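Local coordinates for protein 2-hydroxyisobutyryl-CoA mutase large subunit (Aquincola tertiaricarbonis, PDB 4R3U) that works with a small cobalamin-binding subunit to interconvert 2-hydroxyisobutyryl-CoA and (S)-3-hydroxybutyryl-CoA in a B12-dependent carbon-skeleton rearrangement, at residues 139-150 against 497-506; 154-163 against 505-513. All coordinates share one frame; numbering follows the deposited sequence.

Interaction 1: 139-150 against 497-506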
ATOM      1  N   SER A 139     -14.505  17.419  34.003  1.00 32.45           N
ATOM      2  CA  SER A 139     -13.135  17.056  34.368  1.00 31.49           C
ATOM      3  C   SER A 139     -12.840  16.857  35.878  1.00 35.54           C
ATOM      4  O   SER A 139     -11.932  16.096  36.217  1.00 34.71           O
ATOM      5  CB  SER A 139     -12.169  18.048  33.748  1.00 33.06           C
ATOM      6  OG  SER A 139     -12.381  18.045  32.347  1.00 39.68           O
ATOM      7  N   ASP A 140     -13.618  17.508  36.769  1.00 33.75           N
ATOM      8  CA  ASP A 140     -13.437  17.432  38.228  1.00 34.25           C
ATOM      9  C   ASP A 140     -14.368  16.449  38.932  1.00 39.08           C
ATOM     10  O   ASP A 140     -14.346  16.358  40.169  1.00 40.09           O
ATOM     11  CB  ASP A 140     -13.504  18.830  38.875  1.00 36.93           C
ATOM     12  CG  ASP A 140     -14.807  19.587  38.690  1.00 45.22           C
ATOM     13  OD1 ASP A 140     -15.580  19.232  37.761  1.00 44.71           O
ATOM     14  OD2 ASP A 140     -15.038  20.557  39.449  1.00 50.21           O
ATOM     15  N   HIS A 141     -15.172  15.698  38.163  1.00 33.93           N
ATOM     16  CA  HIS A 141     -16.052  14.676  38.729  1.00 32.13           C
ATOM     17  C   HIS A 141     -15.160  13.511  39.256  1.00 35.60           C
ATOM     18  O   HIS A 141     -14.130  13.221  38.627  1.00 33.58           O
ATOM     19  CB  HIS A 141     -17.029  14.162  37.661  1.00 30.75           C
ATOM     20  CG  HIS A 141     -18.049  13.202  38.193  1.00 34.35           C
ATOM     21  ND1 HIS A 141     -17.751  11.855  38.394  1.00 35.94           N
ATOM     22  CD2 HIS A 141     -19.328  13.420  38.573  1.00 35.14           C
ATOM     23  CE1 HIS A 141     -18.851  11.314  38.897  1.00 34.72           C
ATOM     24  NE2 HIS A 141     -19.832  12.211  38.995  1.00 34.94           N
ATOM     25  N   PRO A 142     -15.526  12.833  40.390  1.00 32.29           N
ATOM     26  CA  PRO A 142     -14.692  11.711  40.891  1.00 31.55           C
ATOM     27  C   PRO A 142     -14.416  10.607  39.874  1.00 34.71           C
ATOM     28  O   PRO A 142     -13.345  10.004  39.906  1.00 34.21           O
ATOM     29  CB  PRO A 142     -15.502  11.181  42.076  1.00 33.57           C
ATOM     30  CG  PRO A 142     -16.280  12.353  42.534  1.00 37.32           C
ATOM     31  CD  PRO A 142     -16.672  13.078  41.295  1.00 32.60           C
ATOM     32  N   MET A 143     -15.360  10.361  38.955  1.00 32.38           N
ATOM     33  CA  MET A 143     -15.208   9.337  37.924  1.00 33.20           C
ATOM     34  C   MET A 143     -14.152   9.707  36.858  1.00 36.89           C
ATOM     35  O   MET A 143     -13.637   8.819  36.182  1.00 36.81           O
ATOM     36  CB  MET A 143     -16.563   8.991  37.288  1.00 36.16           C
ATOM     37  CG  MET A 143     -17.459   8.098  38.160  1.00 41.94           C
ATOM     38  SD  MET A 143     -16.690   6.497  38.672  1.00 48.74           S
ATOM     39  CE  MET A 143     -16.334   5.686  37.045  1.00 43.56           C
ATOM     40  N   SER A 144     -13.794  11.001  36.768  1.00 32.33           N
ATOM     41  CA  SER A 144     -12.843  11.571  35.813  1.00 30.23           C
ATOM     42  C   SER A 144     -11.376  11.434  36.219  1.00 34.06           C
ATOM     43  O   SER A 144     -10.522  11.467  35.340  1.00 30.84           O
ATOM     44  CB  SER A 144     -13.174  13.036  35.536  1.00 28.54           C
ATOM     45  OG  SER A 144     -14.543  13.184  35.200  1.00 22.45           O
ATOM     46  N   ASP A 145     -11.084  11.287  37.530  1.00 34.31           N
ATOM     47  CA  ASP A 145      -9.717  11.159  38.096  1.00 35.43           C
ATOM     48  C   ASP A 145      -8.746  10.371  37.207  1.00 36.97           C
ATOM     49  O   ASP A 145      -9.049   9.233  36.823  1.00 35.92           O
ATOM     50  CB  ASP A 145      -9.767  10.531  39.509  1.00 39.12           C
ATOM     51  CG  ASP A 145      -8.453  10.555  40.267  1.00 65.40           C
ATOM     52  OD1 ASP A 145      -8.080  11.642  40.778  1.00 70.99           O
ATOM     53  OD2 ASP A 145      -7.803   9.483  40.370  1.00 72.92           O
ATOM     54  N   GLY A 146      -7.624  10.996  36.857  1.00 31.59           N
ATOM     55  CA  GLY A 146      -6.596  10.374  36.020  1.00 29.81           C
ATOM     56  C   GLY A 146      -6.953  10.161  34.558  1.00 31.99           C
ATOM     57  O   GLY A 146      -6.174   9.569  33.819  1.00 31.19           O
ATOM     58  N   GLU A 147      -8.125  10.644  34.109  1.00 28.41           N
ATOM     59  CA  GLU A 147      -8.598  10.434  32.740  1.00 25.92           C
ATOM     60  C   GLU A 147      -8.778  11.723  31.939  1.00 28.20           C
ATOM     61  O   GLU A 147      -9.119  11.643  30.755  1.00 28.04           O
ATOM     62  CB  GLU A 147      -9.900   9.601  32.733  1.00 26.75           C
ATOM     63  CG  GLU A 147      -9.776   8.251  33.421  1.00 31.49           C
ATOM     64  CD  GLU A 147     -10.531   7.093  32.809  1.00 35.42           C
ATOM     65  OE1 GLU A 147     -11.013   6.234  33.581  1.00 43.62           O
ATOM     66  OE2 GLU A 147     -10.599   7.015  31.562  1.00 31.27           O
ATOM     67  N   VAL A 148      -8.528  12.900  32.558  1.00 23.94           N
ATOM     68  CA  VAL A 148      -8.716  14.200  31.871  1.00 23.94           C
ATOM     69  C   VAL A 148      -7.682  14.428  30.751  1.00 28.29           C
ATOM     70  O   VAL A 148      -6.484  14.402  31.030  1.00 29.53           O
ATOM     71  CB  VAL A 148      -8.771  15.413  32.845  1.00 27.20           C
ATOM     72  CG1 VAL A 148      -9.241  16.663  32.108  1.00 27.68           C
ATOM     73  CG2 VAL A 148      -9.665  15.119  34.043  1.00 26.74           C
ATOM     74  N   GLY A 149      -8.169  14.655  29.523  1.00 22.15           N
ATOM     75  CA  GLY A 149      -7.369  14.931  28.334  1.00 21.30           C
ATOM     76  C   GLY A 149      -6.390  13.851  27.931  1.00 27.99           C
ATOM     77  O   GLY A 149      -5.499  14.096  27.107  1.00 26.95           O
ATOM     78  N   ARG A 150      -6.542  12.643  28.514  1.00 26.97           N
ATOM     79  CA  ARG A 150      -5.665  11.501  28.269  1.00 25.72           C
ATOM     80  C   ARG A 150      -5.888  10.805  26.904  1.00 27.33           C
ATOM     81  O   ARG A 150      -4.967  10.752  26.094  1.00 25.60           O
ATOM     82  CB  ARG A 150      -5.768  10.527  29.446  1.00 24.15           C
ATOM     83  CG  ARG A 150      -4.789   9.374  29.364  1.00 26.15           C
ATOM     84  CD  ARG A 150      -4.816   8.476  30.589  1.00 23.08           C
ATOM     85  NE  ARG A 150      -4.374   9.134  31.819  1.00 29.07           N
ATOM     86  CZ  ARG A 150      -3.112   9.393  32.171  1.00 39.91           C
ATOM     87  NH1 ARG A 150      -2.107   9.030  31.388  1.00 23.26           N
ATOM     88  NH2 ARG A 150      -2.854  10.000  33.323  1.00 30.04           N
ATOM     89  N   TYR A 497       1.528  12.351  27.592  1.00 25.53           N
ATOM     90  CA  TYR A 497       0.461  12.970  28.344  1.00 23.79           C
ATOM     91  C   TYR A 497       1.096  14.098  29.159  1.00 28.16           C
ATOM     92  O   TYR A 497       2.122  13.894  29.814  1.00 28.18           O
ATOM     93  CB  TYR A 497      -0.209  11.928  29.280  1.00 23.97           C
ATOM     94  CG  TYR A 497      -1.343  12.487  30.119  1.00 24.08           C
ATOM     95  CD1 TYR A 497      -2.511  12.962  29.523  1.00 25.06           C
ATOM     96  CD2 TYR A 497      -1.242  12.557  31.505  1.00 24.88           C
ATOM     97  CE1 TYR A 497      -3.536  13.521  30.281  1.00 25.35           C
ATOM     98  CE2 TYR A 497      -2.271  13.102  32.279  1.00 26.13           C
ATOM     99  CZ  TYR A 497      -3.420  13.576  31.661  1.00 33.84           C
ATOM    100  OH  TYR A 497      -4.444  14.104  32.405  1.00 32.96           O
ATOM    101  N   ASP A 498       0.500  15.294  29.088  1.00 25.50           N
ATOM    102  CA  ASP A 498       0.917  16.472  29.838  1.00 26.19           C
ATOM    103  C   ASP A 498       0.211  16.370  31.195  1.00 34.55           C
ATOM    104  O   ASP A 498      -1.033  16.429  31.263  1.00 34.14           O
ATOM    105  CB  ASP A 498       0.490  17.745  29.076  1.00 27.46           C
ATOM    106  CG  ASP A 498       0.807  19.081  29.727  1.00 36.08           C
ATOM    107  OD1 ASP A 498       1.327  19.086  30.875  1.00 36.38           O
ATOM    108  OD2 ASP A 498       0.492  20.120  29.115  1.00 43.17           O
ATOM    109  N   ASN A 499       0.994  16.199  32.271  1.00 32.96           N
ATOM    110  CA  ASN A 499       0.439  16.068  33.621  1.00 33.69           C
ATOM    111  C   ASN A 499      -0.198  17.345  34.240  1.00 37.16           C
ATOM    112  O   ASN A 499      -0.737  17.284  35.350  1.00 38.49           O
ATOM    113  CB  ASN A 499       1.434  15.375  34.558  1.00 41.73           C
ATOM    114  CG  ASN A 499       1.618  13.899  34.255  1.00 75.34           C
ATOM    115  OD1 ASN A 499       2.728  13.433  33.981  1.00 71.46           O
ATOM    116  ND2 ASN A 499       0.537  13.120  34.308  1.00 67.02           N
ATOM    117  N   THR A 500      -0.176  18.476  33.511  1.00 31.96           N
ATOM    118  CA  THR A 500      -0.783  19.741  33.954  1.00 31.16           C
ATOM    119  C   THR A 500      -2.190  19.876  33.384  1.00 35.51           C
ATOM    120  O   THR A 500      -2.901  20.807  33.772  1.00 36.38           O
ATOM    121  CB  THR A 500       0.041  20.969  33.510  1.00 33.63           C
ATOM    122  OG1 THR A 500       0.045  21.072  32.083  1.00 39.30           O
ATOM    123  CG2 THR A 500       1.442  20.976  34.053  1.00 24.93           C
ATOM    124  N   THR A 501      -2.582  18.965  32.459  1.00 32.18           N
ATOM    125  CA  THR A 501      -3.893  18.941  31.783  1.00 31.89           C
ATOM    126  C   THR A 501      -5.031  19.059  32.800  1.00 36.89           C
ATOM    127  O   THR A 501      -5.826  20.000  32.673  1.00 37.03           O
ATOM    128  CB  THR A 501      -4.058  17.661  30.921  1.00 37.27           C
ATOM    129  OG1 THR A 501      -3.025  17.589  29.928  1.00 30.25           O
ATOM    130  CG2 THR A 501      -5.438  17.552  30.287  1.00 29.19           C
ATOM    131  N   ALA A 502      -5.107  18.139  33.815  1.00 31.56           N
ATOM    132  CA  ALA A 502      -6.195  18.205  34.807  1.00 31.67           C
ATOM    133  C   ALA A 502      -6.281  19.577  35.500  1.00 41.62           C
ATOM    134  O   ALA A 502      -7.316  20.235  35.372  1.00 43.16           O
ATOM    135  CB  ALA A 502      -6.104  17.073  35.820  1.00 31.68           C
ATOM    136  N   GLU A 503      -5.163  20.057  36.112  1.00 39.08           N
ATOM    137  CA  GLU A 503      -5.071  21.356  36.772  1.00 40.30           C
ATOM    138  C   GLU A 503      -5.566  22.499  35.854  1.00 42.28           C
ATOM    139  O   GLU A 503      -6.420  23.287  36.264  1.00 41.54           O
ATOM    140  CB  GLU A 503      -3.615  21.592  37.234  1.00 43.46           C
ATOM    141  CG  GLU A 503      -3.368  22.875  38.027  1.00 62.13           C
ATOM    142  CD  GLU A 503      -2.811  24.037  37.215  1.00105.44           C
ATOM    143  OE1 GLU A 503      -1.868  23.814  36.419  1.00113.99           O
ATOM    144  OE2 GLU A 503      -3.315  25.175  37.383  1.00101.70           O
ATOM    145  N   ARG A 504      -5.050  22.540  34.598  1.00 38.70           N
ATOM    146  CA  ARG A 504      -5.364  23.547  33.583  1.00 37.73           C
ATOM    147  C   ARG A 504      -6.859  23.561  33.195  1.00 45.03           C
ATOM    148  O   ARG A 504      -7.479  24.623  33.121  1.00 45.79           O
ATOM    149  CB  ARG A 504      -4.479  23.346  32.352  1.00 30.14           C
ATOM    150  CG  ARG A 504      -3.045  23.851  32.527  1.00 30.93           C
ATOM    151  CD  ARG A 504      -2.282  23.969  31.190  1.00 29.32           C
ATOM    152  NE  ARG A 504      -1.951  22.672  30.597  1.00 23.53           N
ATOM    153  CZ  ARG A 504      -2.567  22.107  29.559  1.00 36.18           C
ATOM    154  NH1 ARG A 504      -3.532  22.753  28.922  1.00 31.10           N
ATOM    155  NH2 ARG A 504      -2.202  20.901  29.134  1.00 23.33           N
ATOM    156  N   GLN A 505      -7.422  22.369  32.979  1.00 42.03           N
ATOM    157  CA  GLN A 505      -8.809  22.142  32.591  1.00 40.73           C
ATOM    158  C   GLN A 505      -9.797  22.500  33.703  1.00 43.03           C
ATOM    159  O   GLN A 505     -10.743  23.238  33.416  1.00 43.50           O
ATOM    160  CB  GLN A 505      -8.985  20.697  32.081  1.00 40.39           C
ATOM    161  CG  GLN A 505     -10.377  20.324  31.615  1.00 46.03           C
ATOM    162  CD  GLN A 505     -10.892  21.069  30.416  1.00 50.95           C
ATOM    163  OE1 GLN A 505     -10.144  21.480  29.516  1.00 43.95           O
ATOM    164  NE2 GLN A 505     -12.206  21.188  30.362  1.00 36.64           N
ATOM    165  N   ILE A 506      -9.568  22.035  34.956  1.00 37.77           N
ATOM    166  CA  ILE A 506     -10.441  22.341  36.111  1.00 38.08           C
ATOM    167  C   ILE A 506     -10.500  23.858  36.356  1.00 42.53           C
ATOM    168  O   ILE A 506     -11.586  24.410  36.569  1.00 42.11           O
ATOM    169  CB  ILE A 506     -10.058  21.580  37.409  1.00 41.78           C
ATOM    170  CG1 ILE A 506      -9.531  20.127  37.189  1.00 40.83           C
ATOM    171  CG2 ILE A 506     -11.140  21.656  38.494  1.00 43.78           C
ATOM    172  CD1 ILE A 506     -10.411  19.111  36.711  1.00 42.29           C
TER
HETATM  173  O   HOH W   1      -6.387  13.266  34.696  1.00 32.73           O
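Tyr497 meets the loop end at Val148-Arg150 with both its hydroxyl and its ring. CG of Tyr497 lies anti to the backbone N (chi1 180°), which sends the ring toward the loop. Its OH donates a very short hydrogen bond of 2.5 Å to Val148 O, a length that is uncertain at this resolution, and the carbonyl oxygen sits at the ring edge. Water 1 joins the same hydroxyl to Val148 N. The guanidinium of Arg150 lies over one ring face as a cation-pi pair, with CZ 3.9 Å from the ring centroid and the two planes 35° apart. A bend at chi3 (-65°) folds Arg150 back, and its NE donates to Gly146 O at 2.7 Å. A phenylalanine in place of Tyr497 would probably leave Val148 O without this donor and water 1 less firmly held. Gly149 passes beside Thr501, with CA 3.8 Å from Thr501 CG2. Further along, Val148 CG1 rests on Gln505 CG at 3.9 Å, and Ile506 CG2 touches Asp140 CB at 3.7 Å. The small subunit also touches this loop, where its Lys86 pairs with Asp145. The loop between helices 131-135 and 158-164 thus lies along the start of helix 501-515.

Interaction 2: 154-163 against 505-513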
ATOM      1  N   ALA A 154     -10.519  17.306  26.336  1.00 22.81           N
ATOM      2  CA  ALA A 154     -11.481  17.533  27.398  1.00 21.82           C
ATOM      3  C   ALA A 154     -12.377  18.700  26.996  1.00 27.05           C
ATOM      4  O   ALA A 154     -11.866  19.779  26.652  1.00 26.42           O
ATOM      5  CB  ALA A 154     -10.759  17.858  28.691  1.00 22.69           C
ATOM      6  N   ILE A 155     -13.712  18.471  26.980  1.00 23.65           N
ATOM      7  CA  ILE A 155     -14.681  19.524  26.737  1.00 25.48           C
ATOM      8  C   ILE A 155     -15.703  19.484  27.886  1.00 33.70           C
ATOM      9  O   ILE A 155     -16.404  18.483  28.064  1.00 33.48           O
ATOM     10  CB  ILE A 155     -15.328  19.587  25.308  1.00 28.39           C
ATOM     11  CG1 ILE A 155     -14.276  19.514  24.161  1.00 27.06           C
ATOM     12  CG2 ILE A 155     -16.249  20.848  25.159  1.00 28.77           C
ATOM     13  CD1 ILE A 155     -13.442  20.789  23.882  1.00 32.84           C
ATOM     14  N   ASP A 156     -15.749  20.563  28.697  1.00 32.38           N
ATOM     15  CA  ASP A 156     -16.695  20.660  29.824  1.00 32.05           C
ATOM     16  C   ASP A 156     -17.645  21.787  29.576  1.00 34.91           C
ATOM     17  O   ASP A 156     -18.805  21.682  29.935  1.00 33.60           O
ATOM     18  CB  ASP A 156     -15.986  20.881  31.184  1.00 33.03           C
ATOM     19  CG  ASP A 156     -15.066  19.764  31.635  1.00 35.17           C
ATOM     20  OD1 ASP A 156     -15.233  18.638  31.167  1.00 38.60           O
ATOM     21  OD2 ASP A 156     -14.173  20.025  32.445  1.00 35.05           O
ATOM     22  N   THR A 157     -17.138  22.860  28.944  1.00 33.21           N
ATOM     23  CA  THR A 157     -17.800  24.155  28.683  1.00 33.25           C
ATOM     24  C   THR A 157     -17.623  24.636  27.211  1.00 34.15           C
ATOM     25  O   THR A 157     -16.755  24.151  26.480  1.00 31.38           O
ATOM     26  CB  THR A 157     -17.201  25.210  29.642  1.00 38.26           C
ATOM     27  OG1 THR A 157     -15.817  25.403  29.325  1.00 38.25           O
ATOM     28  CG2 THR A 157     -17.324  24.824  31.104  1.00 34.22           C
ATOM     29  N   LEU A 158     -18.446  25.603  26.802  1.00 31.70           N
ATOM     30  CA  LEU A 158     -18.388  26.239  25.487  1.00 31.69           C
ATOM     31  C   LEU A 158     -17.036  26.980  25.365  1.00 38.92           C
ATOM     32  O   LEU A 158     -16.446  27.010  24.276  1.00 39.59           O
ATOM     33  CB  LEU A 158     -19.572  27.196  25.333  1.00 32.92           C
ATOM     34  CG  LEU A 158     -19.566  28.240  24.211  1.00 36.59           C
ATOM     35  CD1 LEU A 158     -19.514  27.583  22.828  1.00 34.87           C
ATOM     36  CD2 LEU A 158     -20.797  29.122  24.326  1.00 38.76           C
ATOM     37  N   ALA A 159     -16.528  27.515  26.505  1.00 35.45           N
ATOM     38  CA  ALA A 159     -15.232  28.173  26.630  1.00 34.61           C
ATOM     39  C   ALA A 159     -14.101  27.275  26.105  1.00 37.24           C
ATOM     40  O   ALA A 159     -13.214  27.771  25.412  1.00 36.66           O
ATOM     41  CB  ALA A 159     -14.977  28.531  28.079  1.00 35.48           C
ATOM     42  N   ASP A 160     -14.151  25.949  26.399  1.00 33.06           N
ATOM     43  CA  ASP A 160     -13.162  24.959  25.955  1.00 30.43           C
ATOM     44  C   ASP A 160     -13.259  24.767  24.445  1.00 37.37           C
ATOM     45  O   ASP A 160     -12.236  24.491  23.782  1.00 38.38           O
ATOM     46  CB  ASP A 160     -13.401  23.582  26.595  1.00 29.69           C
ATOM     47  CG  ASP A 160     -13.357  23.462  28.099  1.00 38.66           C
ATOM     48  OD1 ASP A 160     -12.672  24.284  28.747  1.00 38.13           O
ATOM     49  OD2 ASP A 160     -13.922  22.478  28.626  1.00 46.68           O
ATOM     50  N   MET A 161     -14.502  24.797  23.914  1.00 33.39           N
ATOM     51  CA  MET A 161     -14.705  24.644  22.466  1.00 33.10           C
ATOM     52  C   MET A 161     -14.130  25.866  21.694  1.00 38.38           C
ATOM     53  O   MET A 161     -13.639  25.700  20.576  1.00 39.10           O
ATOM     54  CB  MET A 161     -16.186  24.405  22.109  1.00 34.92           C
ATOM     55  CG  MET A 161     -16.380  23.981  20.659  1.00 36.05           C
ATOM     56  SD  MET A 161     -18.042  23.421  20.260  1.00 38.77           S
ATOM     57  CE  MET A 161     -18.046  21.791  21.160  1.00 34.95           C
ATOM     58  N   GLU A 162     -14.166  27.064  22.304  1.00 33.84           N
ATOM     59  CA  GLU A 162     -13.625  28.284  21.726  1.00 33.73           C
ATOM     60  C   GLU A 162     -12.127  28.100  21.598  1.00 38.08           C
ATOM     61  O   GLU A 162     -11.579  28.419  20.541  1.00 38.37           O
ATOM     62  CB  GLU A 162     -13.966  29.498  22.603  1.00 36.10           C
ATOM     63  CG  GLU A 162     -15.454  29.807  22.616  1.00 46.18           C
ATOM     64  CD  GLU A 162     -15.969  30.763  23.674  1.00 64.33           C
ATOM     65  OE1 GLU A 162     -15.239  31.044  24.652  1.00 70.50           O
ATOM     66  OE2 GLU A 162     -17.134  31.197  23.540  1.00 50.29           O
ATOM     67  N   ALA A 163     -11.479  27.495  22.639  1.00 34.50           N
ATOM     68  CA  ALA A 163     -10.041  27.161  22.674  1.00 33.34           C
ATOM     69  C   ALA A 163      -9.737  26.123  21.622  1.00 37.86           C
ATOM     70  O   ALA A 163      -8.752  26.275  20.903  1.00 39.13           O
ATOM     71  CB  ALA A 163      -9.635  26.638  24.046  1.00 33.41           C
ATOM     72  N   GLN A 505      -7.422  22.369  32.979  1.00 42.03           N
ATOM     73  CA  GLN A 505      -8.809  22.142  32.591  1.00 40.73           C
ATOM     74  C   GLN A 505      -9.797  22.500  33.703  1.00 43.03           C
ATOM     75  O   GLN A 505     -10.743  23.238  33.416  1.00 43.50           O
ATOM     76  CB  GLN A 505      -8.985  20.697  32.081  1.00 40.39           C
ATOM     77  CG  GLN A 505     -10.377  20.324  31.615  1.00 46.03           C
ATOM     78  CD  GLN A 505     -10.892  21.069  30.416  1.00 50.95           C
ATOM     79  OE1 GLN A 505     -10.144  21.480  29.516  1.00 43.95           O
ATOM     80  NE2 GLN A 505     -12.206  21.188  30.362  1.00 36.64           N
ATOM     81  N   ILE A 506      -9.568  22.035  34.956  1.00 37.77           N
ATOM     82  CA  ILE A 506     -10.441  22.341  36.111  1.00 38.08           C
ATOM     83  C   ILE A 506     -10.500  23.858  36.356  1.00 42.53           C
ATOM     84  O   ILE A 506     -11.586  24.410  36.569  1.00 42.11           O
ATOM     85  CB  ILE A 506     -10.058  21.580  37.409  1.00 41.78           C
ATOM     86  CG1 ILE A 506      -9.531  20.127  37.189  1.00 40.83           C
ATOM     87  CG2 ILE A 506     -11.140  21.656  38.494  1.00 43.78           C
ATOM     88  CD1 ILE A 506     -10.411  19.111  36.711  1.00 42.29           C
ATOM     89  N   SER A 507      -9.332  24.530  36.265  1.00 39.64           N
ATOM     90  CA  SER A 507      -9.174  25.976  36.430  1.00 39.56           C
ATOM     91  C   SER A 507     -10.211  26.730  35.614  1.00 41.86           C
ATOM     92  O   SER A 507     -10.880  27.608  36.165  1.00 43.89           O
ATOM     93  CB  SER A 507      -7.776  26.406  36.005  1.00 43.95           C
ATOM     94  OG  SER A 507      -6.799  25.889  36.889  1.00 60.32           O
ATOM     95  N   ARG A 508     -10.353  26.369  34.307  1.00 34.91           N
ATOM     96  CA  ARG A 508     -11.307  26.970  33.375  1.00 34.35           C
ATOM     97  C   ARG A 508     -12.748  26.613  33.707  1.00 38.36           C
ATOM     98  O   ARG A 508     -13.597  27.507  33.690  1.00 38.99           O
ATOM     99  CB  ARG A 508     -10.979  26.592  31.929  1.00 33.02           C
ATOM    100  CG  ARG A 508     -11.924  27.206  30.886  1.00 34.07           C
ATOM    101  CD  ARG A 508     -11.219  27.529  29.602  1.00 36.86           C
ATOM    102  NE  ARG A 508     -10.737  26.309  28.967  1.00 39.10           N
ATOM    103  CZ  ARG A 508      -9.706  26.251  28.143  1.00 48.84           C
ATOM    104  NH1 ARG A 508      -9.313  25.084  27.645  1.00 37.64           N
ATOM    105  NH2 ARG A 508      -9.037  27.349  27.833  1.00 43.94           N
ATOM    106  N   THR A 509     -13.028  25.326  33.998  1.00 34.74           N
ATOM    107  CA  THR A 509     -14.369  24.839  34.352  1.00 35.13           C
ATOM    108  C   THR A 509     -14.880  25.564  35.598  1.00 43.77           C
ATOM    109  O   THR A 509     -16.023  26.038  35.588  1.00 44.89           O
ATOM    110  CB  THR A 509     -14.417  23.288  34.408  1.00 36.41           C
ATOM    111  OG1 THR A 509     -14.127  22.799  33.103  1.00 33.45           O
ATOM    112  CG2 THR A 509     -15.785  22.750  34.795  1.00 31.80           C
ATOM    113  N   ARG A 510     -14.006  25.703  36.643  1.00 40.50           N
ATOM    114  CA  ARG A 510     -14.306  26.380  37.919  1.00 40.90           C
ATOM    115  C   ARG A 510     -14.639  27.862  37.702  1.00 45.04           C
ATOM    116  O   ARG A 510     -15.545  28.395  38.367  1.00 46.88           O
ATOM    117  CB  ARG A 510     -13.129  26.260  38.917  1.00 40.07           C
ATOM    118  CG  ARG A 510     -12.965  24.888  39.573  1.00 46.94           C
ATOM    119  CD  ARG A 510     -11.943  24.925  40.701  1.00 57.57           C
ATOM    120  NE  ARG A 510     -11.633  23.584  41.200  1.00 73.54           N
ATOM    121  CZ  ARG A 510     -10.609  23.288  42.006  1.00 96.25           C
ATOM    122  NH1 ARG A 510      -9.759  24.235  42.389  1.00 88.21           N
ATOM    123  NH2 ARG A 510     -10.414  22.037  42.409  1.00 81.25           N
ATOM    124  N   ARG A 511     -13.887  28.515  36.784  1.00 38.47           N
ATOM    125  CA  ARG A 511     -13.996  29.912  36.401  1.00 38.28           C
ATOM    126  C   ARG A 511     -15.337  30.152  35.707  1.00 41.60           C
ATOM    127  O   ARG A 511     -16.061  31.078  36.088  1.00 44.05           O
ATOM    128  CB  ARG A 511     -12.824  30.294  35.473  1.00 38.73           C
ATOM    129  CG  ARG A 511     -12.640  31.792  35.242  1.00 55.56           C
ATOM    130  CD  ARG A 511     -11.919  32.116  33.940  1.00 76.79           C
ATOM    131  NE  ARG A 511     -12.422  31.389  32.765  1.00 86.59           N
ATOM    132  CZ  ARG A 511     -12.939  31.963  31.683  1.00 97.35           C
ATOM    133  NH1 ARG A 511     -13.037  33.285  31.606  1.00 87.36           N
ATOM    134  NH2 ARG A 511     -13.361  31.220  30.670  1.00 76.27           N
ATOM    135  N   VAL A 512     -15.686  29.303  34.721  1.00 35.66           N
ATOM    136  CA  VAL A 512     -16.944  29.366  33.954  1.00 34.80           C
ATOM    137  C   VAL A 512     -18.143  29.321  34.913  1.00 42.50           C
ATOM    138  O   VAL A 512     -19.042  30.170  34.807  1.00 44.27           O
ATOM    139  CB  VAL A 512     -17.003  28.284  32.830  1.00 35.65           C
ATOM    140  CG1 VAL A 512     -18.402  28.167  32.211  1.00 35.38           C
ATOM    141  CG2 VAL A 512     -15.944  28.547  31.750  1.00 34.12           C
ATOM    142  N   ARG A 513     -18.125  28.366  35.874  1.00 38.92           N
ATOM    143  CA  ARG A 513     -19.147  28.218  36.915  1.00 38.86           C
ATOM    144  C   ARG A 513     -19.203  29.446  37.830  1.00 46.24           C
ATOM    145  O   ARG A 513     -20.298  29.842  38.241  1.00 49.83           O
ATOM    146  CB  ARG A 513     -18.879  26.977  37.774  1.00 34.20           C
ATOM    147  CG  ARG A 513     -19.043  25.651  37.081  1.00 31.57           C
ATOM    148  CD  ARG A 513     -18.636  24.572  38.051  1.00 38.11           C
ATOM    149  NE  ARG A 513     -18.674  23.219  37.488  1.00 40.22           N
ATOM    150  CZ  ARG A 513     -17.737  22.300  37.701  1.00 47.57           C
ATOM    151  NH1 ARG A 513     -16.654  22.598  38.413  1.00 26.09           N
ATOM    152  NH2 ARG A 513     -17.857  21.088  37.180  1.00 37.86           N
TER
HETATM  153  O   HOH W   2     -10.370  22.162  27.115  1.00 29.85           O
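Gln505 reaches between Asp156 and Asp160, and its NE2 donates to both. Gln505 NE2 lies 2.8 Å from Asp160 OD2 and 3.1 Å from Asp156 OD2. Both acceptors lie in the amide plane but are met from above their own carboxylate planes, which fixes the turn of the amide. The Gln505 chain bends at chi2 (64°), and its CD lies 3.6 Å from Ala154 CB. Thr509 OG1 gives Asp156 OD2 a second bond, 2.9 Å, at the anti lone pair; Ser139 is a further partner of that oxygen. Asp160 OD2 also takes the backbone N of Asp156 and of Thr157. This buried polar cluster is the tight part.

On the apolar flank Val512 CG1 meets Thr157 CG2 tip to tip at 3.7 Å. The side nearer solvent is looser. There Ala159 CB lies 3.8 Å from Val512 CG2, and the exposed Arg511 grazes Ala159 with NH2, while its NH1 forms a salt bridge with Glu515. Arg508 NE forms a salt bridge of 2.8 Å with Asp160 OD1, and its NH2 pairs with Glu108. Water 2 links Arg508 NH1, Gln505 OE1 and Ala154 O. Thr157 and Asp160 form a capping box at the start of helix 158-164. The axes of segments 158-163 and 505-513 come within 10.4 Å, with 130° between their directions. With so many donors around them, both aspartates are probably carboxylates, and the contact relies largely on directed polar bonds.

In the fold
Interactions 1 and 2 are successive parts of one seam along helix 501-515, with centres about 12 Å apart. They share Gln505 and Ile506. Gln505 uses its aliphatic part in interaction 1 and its amide in interaction 2. Two polar links join them directly: Ser139 OG lies 2.7 Å from Asp156 OD2, a probable hydrogen bond, and Asp140 OD2 makes a 2.8 Å salt bridge with Arg513 NH1. Interaction 1 is nearer the cofactors. The side chain of Arg150 is about 7 Å from bound cobalamin, whereas that of Ala154 in interaction 2 is about 11 Å away. Gly149 is about 10 Å, and Ala154 about 11 Å, from the side chain of Asp128, a residue thought to matter for stereospecificity.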